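Side-chain contacts in nitrilotriacetate monooxygenase component B (PDB 3BPK), which probably binds FMN and serves as the flavin-reductase-like component of a monooxygenase, an oxidoreductase thought to use NAD or NADP: residues L20-G23 / P27-V30; V36-V41 / A78-E83; V41-P46 / R71-R76; A143-G148 / A154-I159. All coordinates share one frame; numbering follows the deposited sequence. Where two conformers were deposited one is given.

How the interactions relate
Interactions 1 and 4 lie where the chain meets the second subunit, whereas interactions 2 and 3 are partly buried and touch no other chain. The first is a small buried contact carried by one arginine, and the fourth is the most extensive, a ladder of backbone bonds with apolar packing along one hairpin. Interactions 2 and 3 share V41 and helix 73-81, their centres about 8 Å apart; both rely on bridging waters and van der Waals contact, aliphatic in 2 and amide against carboxylate in 3, with no direct hydrogen bond between their segments. Interactions 1, 3 and 4 reach one antiparallel sheet: V30 packs on P46 between 1 and 3, while S75 meets D156 and L158 between 3 and 4.

Interaction 1: residues L20-G23 / P27-V30; sequences LLTG and PRPV
R28 reaches T22 by running straight through its second torsion and then turning at the third (chi3 -58°), which swings the guanidinium across to the C-terminal part of helix 14-24. On the helix side, T22 turns OG1 into the place between its backbone N and carbonyl carbon. There OG1 hydrogen-bonds to Y18 O one turn back, and CG2 is left to lie over one face of the R28 guanidinium. The two side chains slant past one another, with T22 CB 3.8 Å and T22 CG2 3.9 Å from R28 NH2, so the methyl branch and the carbon it springs from both serve as an apolar cover for the flat cation.

The polar link uses the helix backbone: R28 NH1 donates to T22 O at 2.9 Å with an N-H...O angle of 149°. It comes from well to one side of the carbonyl, at a C=O...N angle of 115°, and slightly tilted from both the carbonyl and the guanidinium plane. NH1 also bonds to I25 O, NE to S48 OG and NH2 to L188 O, so all three nitrogens are engaged and the group can hardly rotate. Y49 of strand 42-54 packs on both T22 and R28, and N51 of the second subunit lies against R28.

This single buried cation therefore ties the end of the helix to the start of strand 28-36, to strand 42-54 and to the loop holding L188. Its charge is shared among carbonyl oxygens and a hydroxyl, which would probably stabilise it away from bulk solvent.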
loop_
_atom_site.group_PDB
_atom_site.type_symbol
_atom_site.label_atom_id
_atom_site.label_comp_id
_atom_site.label_asym_id
_atom_site.label_seq_id
_atom_site.Cartn_x
_atom_site.Cartn_y
_atom_site.Cartn_z
ATOM N N LEU B 20 -1.401 -15.486 4.856
ATOM C CA LEU B 20 -0.632 -15.502 3.633
ATOM C C LEU B 20 -0.459 -14.096 3.047
ATOM O O LEU B 20 0.647 -13.737 2.618
ATOM C CB LEU B 20 -1.265 -16.457 2.621
ATOM C CG LEU B 20 -0.314 -17.011 1.587
ATOM C CD1 LEU B 20 1.027 -17.448 2.165
ATOM C CD2 LEU B 20 -1.013 -18.188 0.899
ATOM N N LEU B 21 -1.528 -13.294 3.050
ATOM C CA LEU B 21 -1.401 -11.944 2.483
ATOM C C LEU B 21 -0.457 -11.103 3.323
ATOM O O LEU B 21 0.443 -10.431 2.766
ATOM C CB LEU B 21 -2.748 -11.240 2.458
ATOM C CG LEU B 21 -3.693 -11.746 1.389
ATOM C CD1 LEU B 21 -5.146 -11.277 1.671
ATOM C CD2 LEU B 21 -3.229 -11.328 0.005
ATOM N N THR B 22 -0.659 -11.127 4.660
ATOM C CA THR B 22 0.149 -10.253 5.517
ATOM C C THR B 22 1.602 -10.723 5.634
ATOM O O THR B 22 2.474 -9.945 6.046
ATOM C CB THR B 22 -0.469 -10.080 6.922
ATOM O OG1 THR B 22 -0.637 -11.368 7.540
ATOM C CG2 THR B 22 -1.852 -9.358 6.848
ATOM N N GLY B 23 1.870 -12.012 5.332
ATOM C CA GLY B 23 3.251 -12.493 5.322
ATOM C C GLY B 23 3.965 -12.322 4.007
ATOM O O GLY B 23 5.204 -12.388 3.970
ATOM N N PRO B 27 7.576 -5.324 3.067
ATOM C CA PRO B 27 7.095 -4.672 4.299
ATOM C C PRO B 27 5.988 -3.697 3.923
ATOM O O PRO B 27 5.919 -3.253 2.763
ATOM C CB PRO B 27 8.338 -3.892 4.774
ATOM C CG PRO B 27 8.999 -3.508 3.485
ATOM C CD PRO B 27 8.808 -4.687 2.552
ATOM N N ARG B 28 5.100 -3.386 4.866
ATOM C CA ARG B 28 4.012 -2.423 4.570
ATOM C C ARG B 28 4.191 -1.125 5.387
ATOM O O ARG B 28 4.424 -1.183 6.588
ATOM C CB ARG B 28 2.633 -3.002 4.924
ATOM C CG ARG B 28 2.325 -4.233 4.057
ATOM C CD ARG B 28 0.930 -4.791 4.345
ATOM N NE ARG B 28 0.677 -5.179 5.730
ATOM C CZ ARG B 28 1.175 -6.298 6.297
ATOM N NH1 ARG B 28 1.940 -7.135 5.599
ATOM N NH2 ARG B 28 0.884 -6.605 7.562
ATOM N N PRO B 29 4.051 0.025 4.741
ATOM C CA PRO B 29 4.156 1.278 5.499
ATOM C C PRO B 29 2.922 1.417 6.383
ATOM O O PRO B 29 1.842 0.929 6.018
ATOM C CB PRO B 29 4.186 2.356 4.412
ATOM C CG PRO B 29 3.461 1.746 3.253
ATOM C CD PRO B 29 3.781 0.247 3.303
ATOM N N VAL B 30 3.057 2.139 7.494
ATOM C CA VAL B 30 1.962 2.188 8.477
ATOM C C VAL B 30 1.439 3.614 8.614
ATOM O O VAL B 30 2.200 4.528 9.021
ATOM C CB VAL B 30 2.454 1.652 9.885
ATOM C CG1 VAL B 30 1.355 1.689 10.944
ATOM C CG2 VAL B 30 2.962 0.193 9.756
#

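Interaction 2: residues V36-V41 / A78-E83; sequences VTKEGV and AIEKGE
T37 O is gripped twice and links the turn to K81: it accepts G40 N at 3.0 Å, closing a type I beta turn, and a hydrogen bond from water 2 at 2.9 Å. The same water accepts from K81 NZ at 2.6 Å, so the ammonium is joined to the turn indirectly. K81 gets there by bending at its second torsion (chi2 -69°) and then running extended, which lays its aliphatic part slantwise across V36; K81 CE rests 3.8 Å from V36 CG1. A second water spans the base of the contact, taking the N-H of V36 and donating to E83 O, just beyond the helix end.

Farther out, K38 and E80 cross nearly at right angles through their methylenes, CG to CG at 3.5 Å. Their charges do not meet: K38 NZ stays 6.0 Å from E80 OE1, and both side chains are exposed and modelled in two conformers, consistent with some mobility.

Inside the turn T37 OG1 accepts V41 N at 3.1 Å and, weakly, E39 N, while also bonding to N107 OD1. With T37 N bonded to V41 O and G40 at positive phi, the link between strands 28-36 and 42-54 is a type I turn with a G1 bulge, a classic 3:5 beta-hairpin, packed here beside the C-terminal end of helix 73-81.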
loop_
_atom_site.group_PDB
_atom_site.type_symbol
_atom_site.label_atom_id
_atom_site.label_comp_id
_atom_site.label_asym_id
_atom_site.label_seq_id
_atom_site.Cartn_x
_atom_site.Cartn_y
_atom_site.Cartn_z
ATOM N N VAL B 36 -12.177 12.459 13.938
ATOM C CA VAL B 36 -12.964 13.014 15.065
ATOM C C VAL B 36 -14.399 12.505 14.996
ATOM O O VAL B 36 -14.981 12.458 13.901
ATOM C CB VAL B 36 -12.920 14.573 15.051
ATOM C CG1 VAL B 36 -13.813 15.142 16.168
ATOM C CG2 VAL B 36 -11.463 15.056 15.275
ATOM N N THR B 37 -14.952 12.119 16.163
ATOM C CA THR B 37 -16.343 11.628 16.221
ATOM C C THR B 37 -17.345 12.787 16.180
ATOM O O THR B 37 -16.958 13.953 16.351
ATOM C CB THR B 37 -16.617 10.817 17.509
ATOM O OG1 THR B 37 -16.646 11.712 18.647
ATOM C CG2 THR B 37 -15.576 9.712 17.747
ATOM N N LYS B 38 -18.641 12.468 15.984
ATOM C CA LYS B 38 -19.671 13.505 16.028
ATOM C C LYS B 38 -19.728 14.164 17.415
ATOM O O LYS B 38 -20.198 15.311 17.548
ATOM C CB LYS B 38 -21.052 12.952 15.665
ATOM C CG LYS B 38 -21.265 12.676 14.183
ATOM C CD LYS B 38 -22.755 12.544 13.846
ATOM C CE LYS B 38 -23.478 11.495 14.707
ATOM N NZ LYS B 38 -22.634 10.311 15.121
ATOM N N GLU B 39 -19.238 13.461 18.436
ATOM C CA GLU B 39 -19.267 13.982 19.825
ATOM C C GLU B 39 -18.025 14.811 20.161
ATOM O O GLU B 39 -17.940 15.399 21.247
ATOM C CB GLU B 39 -19.387 12.830 20.818
ATOM C CG GLU B 39 -20.724 12.100 20.743
ATOM C CD GLU B 39 -20.911 11.277 19.470
ATOM O OE1 GLU B 39 -19.943 10.667 18.960
ATOM O OE2 GLU B 39 -22.053 11.257 18.975
ATOM N N GLY B 40 -17.079 14.869 19.219
ATOM C CA GLY B 40 -15.883 15.721 19.353
ATOM C C GLY B 40 -14.617 15.036 19.814
ATOM O O GLY B 40 -13.613 15.710 20.086
ATOM N N VAL B 41 -14.644 13.700 19.882
ATOM C CA VAL B 41 -13.531 12.951 20.461
ATOM C C VAL B 41 -12.495 12.618 19.380
ATOM O O VAL B 41 -12.874 12.264 18.255
ATOM C CB VAL B 41 -14.022 11.694 21.160
ATOM C CG1 VAL B 41 -12.847 10.815 21.581
ATOM C CG2 VAL B 41 -14.935 12.088 22.373
ATOM N N ALA B 78 -14.212 9.613 9.223
ATOM C CA ALA B 78 -13.705 10.204 7.986
ATOM C C ALA B 78 -14.855 10.568 7.053
ATOM O O ALA B 78 -14.822 11.604 6.401
ATOM C CB ALA B 78 -12.736 9.259 7.288
ATOM N N ILE B 79 -15.874 9.708 6.989
ATOM C CA ILE B 79 -16.991 9.990 6.105
ATOM C C ILE B 79 -17.840 11.148 6.648
ATOM O O ILE B 79 -18.261 12.050 5.878
ATOM C CB ILE B 79 -17.850 8.715 5.931
ATOM C CG1 ILE B 79 -17.056 7.681 5.128
ATOM C CG2 ILE B 79 -19.203 9.076 5.270
ATOM C CD1 ILE B 79 -17.676 6.273 5.157
ATOM N N GLU B 80 -18.090 11.126 7.965
ATOM C CA GLU B 80 -18.916 12.152 8.596
ATOM C C GLU B 80 -18.312 13.543 8.459
ATOM O O GLU B 80 -19.010 14.485 8.040
ATOM C CB GLU B 80 -19.151 11.792 10.065
ATOM C CG GLU B 80 -20.030 12.787 10.869
ATOM C CD GLU B 80 -21.356 13.176 10.201
ATOM O OE1 GLU B 80 -21.985 12.334 9.498
ATOM O OE2 GLU B 80 -21.776 14.342 10.401
ATOM N N LYS B 81 -17.020 13.682 8.801
ATOM C CA LYS B 81 -16.305 14.983 8.686
ATOM C C LYS B 81 -15.790 15.292 7.279
ATOM O O LYS B 81 -15.542 16.464 6.955
ATOM C CB LYS B 81 -15.104 15.089 9.625
ATOM C CG LYS B 81 -15.365 14.979 11.129
ATOM C CD LYS B 81 -16.104 16.138 11.669
ATOM C CE LYS B 81 -15.900 16.252 13.171
ATOM N NZ LYS B 81 -16.855 17.307 13.673
ATOM N N GLY B 82 -15.593 14.255 6.465
ATOM C CA GLY B 82 -14.927 14.395 5.171
ATOM C C GLY B 82 -13.443 14.741 5.284
ATOM O O GLY B 82 -12.834 15.249 4.326
ATOM N N GLU B 83 -12.853 14.453 6.444
ATOM C CA GLU B 83 -11.490 14.937 6.793
ATOM C C GLU B 83 -10.835 13.930 7.712
ATOM O O GLU B 83 -11.514 13.282 8.520
ATOM C CB GLU B 83 -11.586 16.276 7.586
ATOM C CG GLU B 83 -12.202 17.421 6.778
ATOM C CD GLU B 83 -12.381 18.674 7.612
ATOM O OE1 GLU B 83 -12.291 18.563 8.847
ATOM O OE2 GLU B 83 -12.610 19.740 7.003
HETATM O O HOH W 1 -12.735 12.716 11.023
HETATM O O HOH W 2 -17.286 16.877 16.219
#

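Interaction 3: residues V41-P46 / R71-R76; sequences VLNGAP and RKDTSR
N43 and D73 meet with their side chains crossing at about a right angle, yet their flat ends are nearly parallel, the amide and carboxylate planes only 19° apart. N43 OD1 lies 3.9 Å from D73 CB and 4.0 Å from D73 OD2, with N43 ND2 only slightly farther from that oxygen. The first torsion of N43 (chi1 -78°) sets its amide beside the backbone N, on the course that leads from the strand to the first turn of the helix.

Water 3 bridges the two oxygens, donating to N43 OD1 at 2.8 Å and, more weakly, to D73 OD2 at 2.6 Å. N43 has further partners: OD1 also takes a hydrogen bond from N77 ND2, and ND2 bonds to E110 OE1, a carboxylate oxygen that G44 N reaches too. D73 turns its other oxygen to R76, one turn on, as a salt bridge; the exact length is doubtful, since both residues have two conformers and the deposited pair is very short.

Two residues along the strand, A45 points its methyl at the helix and comes 4.4 Å from T74 OG1. That hydroxyl has its polar partner in Y47 OH.

K72 stands at the N-cap, and its carbonyl takes R76 N in the first helical turn. The start of helix 73-81 thus lies against the face of strand 42-54 that carries N43 and A45. Strand 28-36 is bonded alongside through S35 and V33, with V33 packing on T74, and helix 110-113 brings E110 to N43 and G44.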
loop_
_atom_site.group_PDB
_atom_site.type_symbol
_atom_site.label_atom_id
_atom_site.label_comp_id
_atom_site.label_asym_id
_atom_site.label_seq_id
_atom_site.Cartn_x
_atom_site.Cartn_y
_atom_site.Cartn_z
ATOM N N VAL B 41 -14.644 13.700 19.882
ATOM C CA VAL B 41 -13.531 12.951 20.461
ATOM C C VAL B 41 -12.495 12.618 19.380
ATOM O O VAL B 41 -12.874 12.264 18.255
ATOM C CB VAL B 41 -14.022 11.694 21.160
ATOM C CG1 VAL B 41 -12.847 10.815 21.581
ATOM C CG2 VAL B 41 -14.935 12.088 22.373
ATOM N N LEU B 42 -11.211 12.786 19.710
ATOM C CA LEU B 42 -10.134 12.536 18.745
ATOM C C LEU B 42 -9.693 11.065 18.795
ATOM O O LEU B 42 -9.082 10.629 19.764
ATOM C CB LEU B 42 -8.942 13.452 19.038
ATOM C CG LEU B 42 -7.760 13.372 18.074
ATOM C CD1 LEU B 42 -8.201 13.763 16.659
ATOM C CD2 LEU B 42 -6.606 14.252 18.556
ATOM N N ASN B 43 -10.002 10.312 17.740
ATOM C CA ASN B 43 -9.579 8.938 17.641
ATOM C C ASN B 43 -8.258 8.858 16.885
ATOM O O ASN B 43 -7.939 9.751 16.058
ATOM C CB ASN B 43 -10.628 8.112 16.871
ATOM C CG ASN B 43 -11.843 7.734 17.713
ATOM O OD1 ASN B 43 -12.961 7.944 17.286
ATOM N ND2 ASN B 43 -11.612 7.134 18.904
ATOM N N GLY B 44 -7.509 7.777 17.125
ATOM C CA GLY B 44 -6.287 7.487 16.350
ATOM C C GLY B 44 -6.077 5.997 16.321
ATOM O O GLY B 44 -6.358 5.282 17.303
ATOM N N ALA B 45 -5.569 5.535 15.181
ATOM C CA ALA B 45 -5.227 4.104 15.027
ATOM C C ALA B 45 -4.279 3.906 13.867
ATOM O O ALA B 45 -4.262 4.715 12.952
ATOM C CB ALA B 45 -6.476 3.289 14.818
ATOM N N PRO B 46 -3.445 2.848 13.931
ATOM C CA PRO B 46 -2.538 2.525 12.856
ATOM C C PRO B 46 -3.180 1.572 11.845
ATOM O O PRO B 46 -3.923 0.649 12.233
ATOM C CB PRO B 46 -1.387 1.790 13.584
ATOM C CG PRO B 46 -2.075 1.132 14.747
ATOM C CD PRO B 46 -3.238 1.987 15.120
ATOM N N ARG B 71 -18.912 -0.266 9.715
ATOM C CA ARG B 71 -17.723 0.619 9.658
ATOM C C ARG B 71 -17.081 0.830 11.021
ATOM O O ARG B 71 -17.794 1.029 12.002
ATOM C CB ARG B 71 -18.094 1.977 9.084
ATOM C CG ARG B 71 -18.544 1.948 7.638
ATOM C CD ARG B 71 -18.839 3.334 7.132
ATOM N NE ARG B 71 -19.251 3.361 5.730
ATOM C CZ ARG B 71 -20.511 3.208 5.307
ATOM N NH1 ARG B 71 -21.506 3.003 6.170
ATOM N NH2 ARG B 71 -20.782 3.239 4.006
ATOM N N LYS B 72 -15.742 0.795 11.059
ATOM C CA LYS B 72 -14.936 1.118 12.238
ATOM C C LYS B 72 -14.993 2.629 12.460
ATOM O O LYS B 72 -15.365 3.375 11.538
ATOM C CB LYS B 72 -13.484 0.652 12.039
ATOM C CG LYS B 72 -13.217 -0.720 12.663
ATOM C CD LYS B 72 -11.910 -1.366 12.226
ATOM C CE LYS B 72 -11.894 -2.841 12.665
ATOM N NZ LYS B 72 -10.532 -3.427 12.793
ATOM N N ASP B 73 -14.628 3.082 13.665
ATOM C CA ASP B 73 -14.639 4.497 14.017
ATOM C C ASP B 73 -13.918 5.355 12.968
ATOM O O ASP B 73 -14.412 6.406 12.538
ATOM C CB ASP B 73 -13.952 4.698 15.372
ATOM C CG ASP B 73 -14.834 4.295 16.554
ATOM O OD1 ASP B 73 -16.047 4.101 16.371
ATOM O OD2 ASP B 73 -14.298 4.186 17.670
ATOM N N THR B 74 -12.732 4.903 12.565
ATOM C CA THR B 74 -11.934 5.744 11.650
ATOM C C THR B 74 -12.708 6.034 10.359
ATOM O O THR B 74 -12.728 7.180 9.886
ATOM C CB THR B 74 -10.559 5.100 11.340
ATOM O OG1 THR B 74 -9.799 5.012 12.555
ATOM C CG2 THR B 74 -9.798 5.883 10.257
ATOM N N SER B 75 -13.351 5.008 9.771
ATOM C CA SER B 75 -14.120 5.216 8.536
ATOM C C SER B 75 -15.364 6.053 8.739
ATOM O O SER B 75 -15.677 6.952 7.929
ATOM C CB SER B 75 -14.511 3.870 7.930
ATOM O OG SER B 75 -13.324 3.196 7.645
ATOM N N ARG B 76 -16.108 5.738 9.808
ATOM C CA ARG B 76 -17.285 6.546 10.162
ATOM C C ARG B 76 -16.924 8.015 10.316
ATOM O O ARG B 76 -17.610 8.905 9.797
ATOM C CB ARG B 76 -17.913 6.107 11.489
ATOM C CG ARG B 76 -18.748 4.882 11.425
ATOM C CD ARG B 76 -19.823 4.936 12.512
ATOM N NE ARG B 76 -19.291 5.022 13.881
ATOM C CZ ARG B 76 -19.016 3.969 14.655
ATOM N NH1 ARG B 76 -18.550 4.142 15.894
ATOM N NH2 ARG B 76 -19.193 2.735 14.186
HETATM O O HOH W 3 -14.855 6.481 18.651
#

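Interaction 4: residues A143-G148 / A154-I159; sequences AIPLGG and ACDLLI
I144 and L157 exchange two backbone hydrogen bonds: I144 N to L157 O at 2.8 Å, and L157 N to I144 O, also 2.8 Å. Farther along, L146 N donates to C155 O at 2.9 Å. L146 O is held twice, by A154 N at 2.9 Å and by C155 N at 3.1 Å.

Two residues thus face one, a classic beta bulge at the loop end of the antiparallel hairpin of strands 134-146 and 155-168, whose short segments run at 155° to each other. G147 and G148 both have positive phi there, and G148 N passes close to the methyl of A154.

On the face of I144, L146, C155 and L157, L157 has CG anti to its backbone N (chi1 -175°) and brings CD2 to within 4.0 Å of L146 CD1. I144 CD1 reaches I159 CG1 at 3.9 Å, and I144 of the second subunit packs on I144. The other face pairs A143 CB with L158 CD2 at 3.7 Å; there the D156 carboxylate brushes the ring of P145 and makes a salt bridge to R66, while I79 of helix 73-81 covers A143.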
loop_
_atom_site.group_PDB
_atom_site.type_symbol
_atom_site.label_atom_id
_atom_site.label_comp_id
_atom_site.label_asym_id
_atom_site.label_seq_id
_atom_site.Cartn_x
_atom_site.Cartn_y
_atom_site.Cartn_z
ATOM N N ALA B 143 -14.923 6.916 -0.279
ATOM C CA ALA B 143 -14.776 5.726 0.549
ATOM C C ALA B 143 -15.402 4.610 -0.290
ATOM O O ALA B 143 -16.519 4.761 -0.771
ATOM C CB ALA B 143 -15.485 5.892 1.892
ATOM N N ILE B 144 -14.659 3.525 -0.496
ATOM C CA ILE B 144 -15.084 2.454 -1.389
ATOM C C ILE B 144 -15.314 1.164 -0.565
ATOM O O ILE B 144 -14.360 0.549 -0.107
ATOM C CB ILE B 144 -14.022 2.171 -2.515
ATOM C CG1 ILE B 144 -13.546 3.491 -3.176
ATOM C CG2 ILE B 144 -14.647 1.205 -3.551
ATOM C CD1 ILE B 144 -12.242 3.340 -3.967
ATOM N N PRO B 145 -16.585 0.758 -0.357
ATOM C CA PRO B 145 -16.800 -0.478 0.400
ATOM C C PRO B 145 -16.348 -1.630 -0.493
ATOM O O PRO B 145 -16.678 -1.641 -1.706
ATOM C CB PRO B 145 -18.341 -0.519 0.616
ATOM C CG PRO B 145 -18.780 0.882 0.369
ATOM C CD PRO B 145 -17.848 1.446 -0.677
ATOM N N LEU B 146 -15.618 -2.583 0.075
ATOM C CA LEU B 146 -15.075 -3.716 -0.735
ATOM C C LEU B 146 -15.086 -5.025 0.028
ATOM O O LEU B 146 -15.086 -5.048 1.256
ATOM C CB LEU B 146 -13.643 -3.428 -1.220
ATOM C CG LEU B 146 -13.440 -2.310 -2.266
ATOM C CD1 LEU B 146 -11.955 -2.009 -2.440
ATOM C CD2 LEU B 146 -14.059 -2.699 -3.622
ATOM N N GLY B 147 -15.109 -6.135 -0.725
ATOM C CA GLY B 147 -14.979 -7.456 -0.130
ATOM C C GLY B 147 -16.226 -7.887 0.654
ATOM O O GLY B 147 -17.283 -7.234 0.570
ATOM N N GLY B 148 -16.092 -8.964 1.423
ATOM C CA GLY B 148 -17.188 -9.480 2.248
ATOM C C GLY B 148 -18.316 -9.965 1.356
ATOM O O GLY B 148 -18.068 -10.586 0.324
ATOM N N ALA B 154 -16.287 -6.157 3.691
ATOM C CA ALA B 154 -15.210 -6.514 4.602
ATOM C C ALA B 154 -14.451 -5.259 5.036
ATOM O O ALA B 154 -13.767 -5.268 6.064
ATOM C CB ALA B 154 -14.226 -7.445 3.920
ATOM N N CYS B 155 -14.476 -4.223 4.191
ATOM C CA CYS B 155 -13.629 -3.041 4.467
ATOM C C CYS B 155 -14.123 -1.831 3.719
ATOM O O CYS B 155 -15.015 -1.934 2.886
ATOM C CB CYS B 155 -12.177 -3.322 4.044
ATOM S SG CYS B 155 -11.957 -3.389 2.243
ATOM N N ASP B 156 -13.548 -0.661 4.026
ATOM C CA ASP B 156 -13.764 0.544 3.241
ATOM C C ASP B 156 -12.399 1.047 2.878
ATOM O O ASP B 156 -11.559 1.286 3.767
ATOM C CB ASP B 156 -14.504 1.608 4.056
ATOM C CG ASP B 156 -15.905 1.141 4.416
ATOM O OD1 ASP B 156 -16.779 1.278 3.537
ATOM O OD2 ASP B 156 -16.050 0.545 5.513
ATOM N N LEU B 157 -12.196 1.198 1.576
ATOM C CA LEU B 157 -10.929 1.743 1.091
ATOM C C LEU B 157 -11.107 3.255 1.016
ATOM O O LEU B 157 -11.913 3.750 0.211
ATOM C CB LEU B 157 -10.607 1.145 -0.275
ATOM C CG LEU B 157 -9.260 1.525 -0.867
ATOM C CD1 LEU B 157 -8.114 1.129 0.004
ATOM C CD2 LEU B 157 -9.116 0.852 -2.248
ATOM N N LEU B 158 -10.379 3.977 1.873
ATOM C CA LEU B 158 -10.515 5.443 1.955
ATOM C C LEU B 158 -9.501 6.043 1.015
ATOM O O LEU B 158 -8.308 5.761 1.139
ATOM C CB LEU B 158 -10.236 5.937 3.370
ATOM C CG LEU B 158 -11.140 5.275 4.449
ATOM C CD1 LEU B 158 -10.768 5.893 5.821
ATOM C CD2 LEU B 158 -12.670 5.384 4.161
ATOM N N ILE B 159 -9.977 6.881 0.094
ATOM C CA ILE B 159 -9.081 7.626 -0.791
ATOM C C ILE B 159 -9.016 9.061 -0.272
ATOM O O ILE B 159 -10.046 9.751 -0.218
ATOM C CB ILE B 159 -9.596 7.635 -2.265
ATOM C CG1 ILE B 159 -9.840 6.193 -2.782
ATOM C CG2 ILE B 159 -8.611 8.374 -3.162
ATOM C CD1 ILE B 159 -8.617 5.258 -2.657
#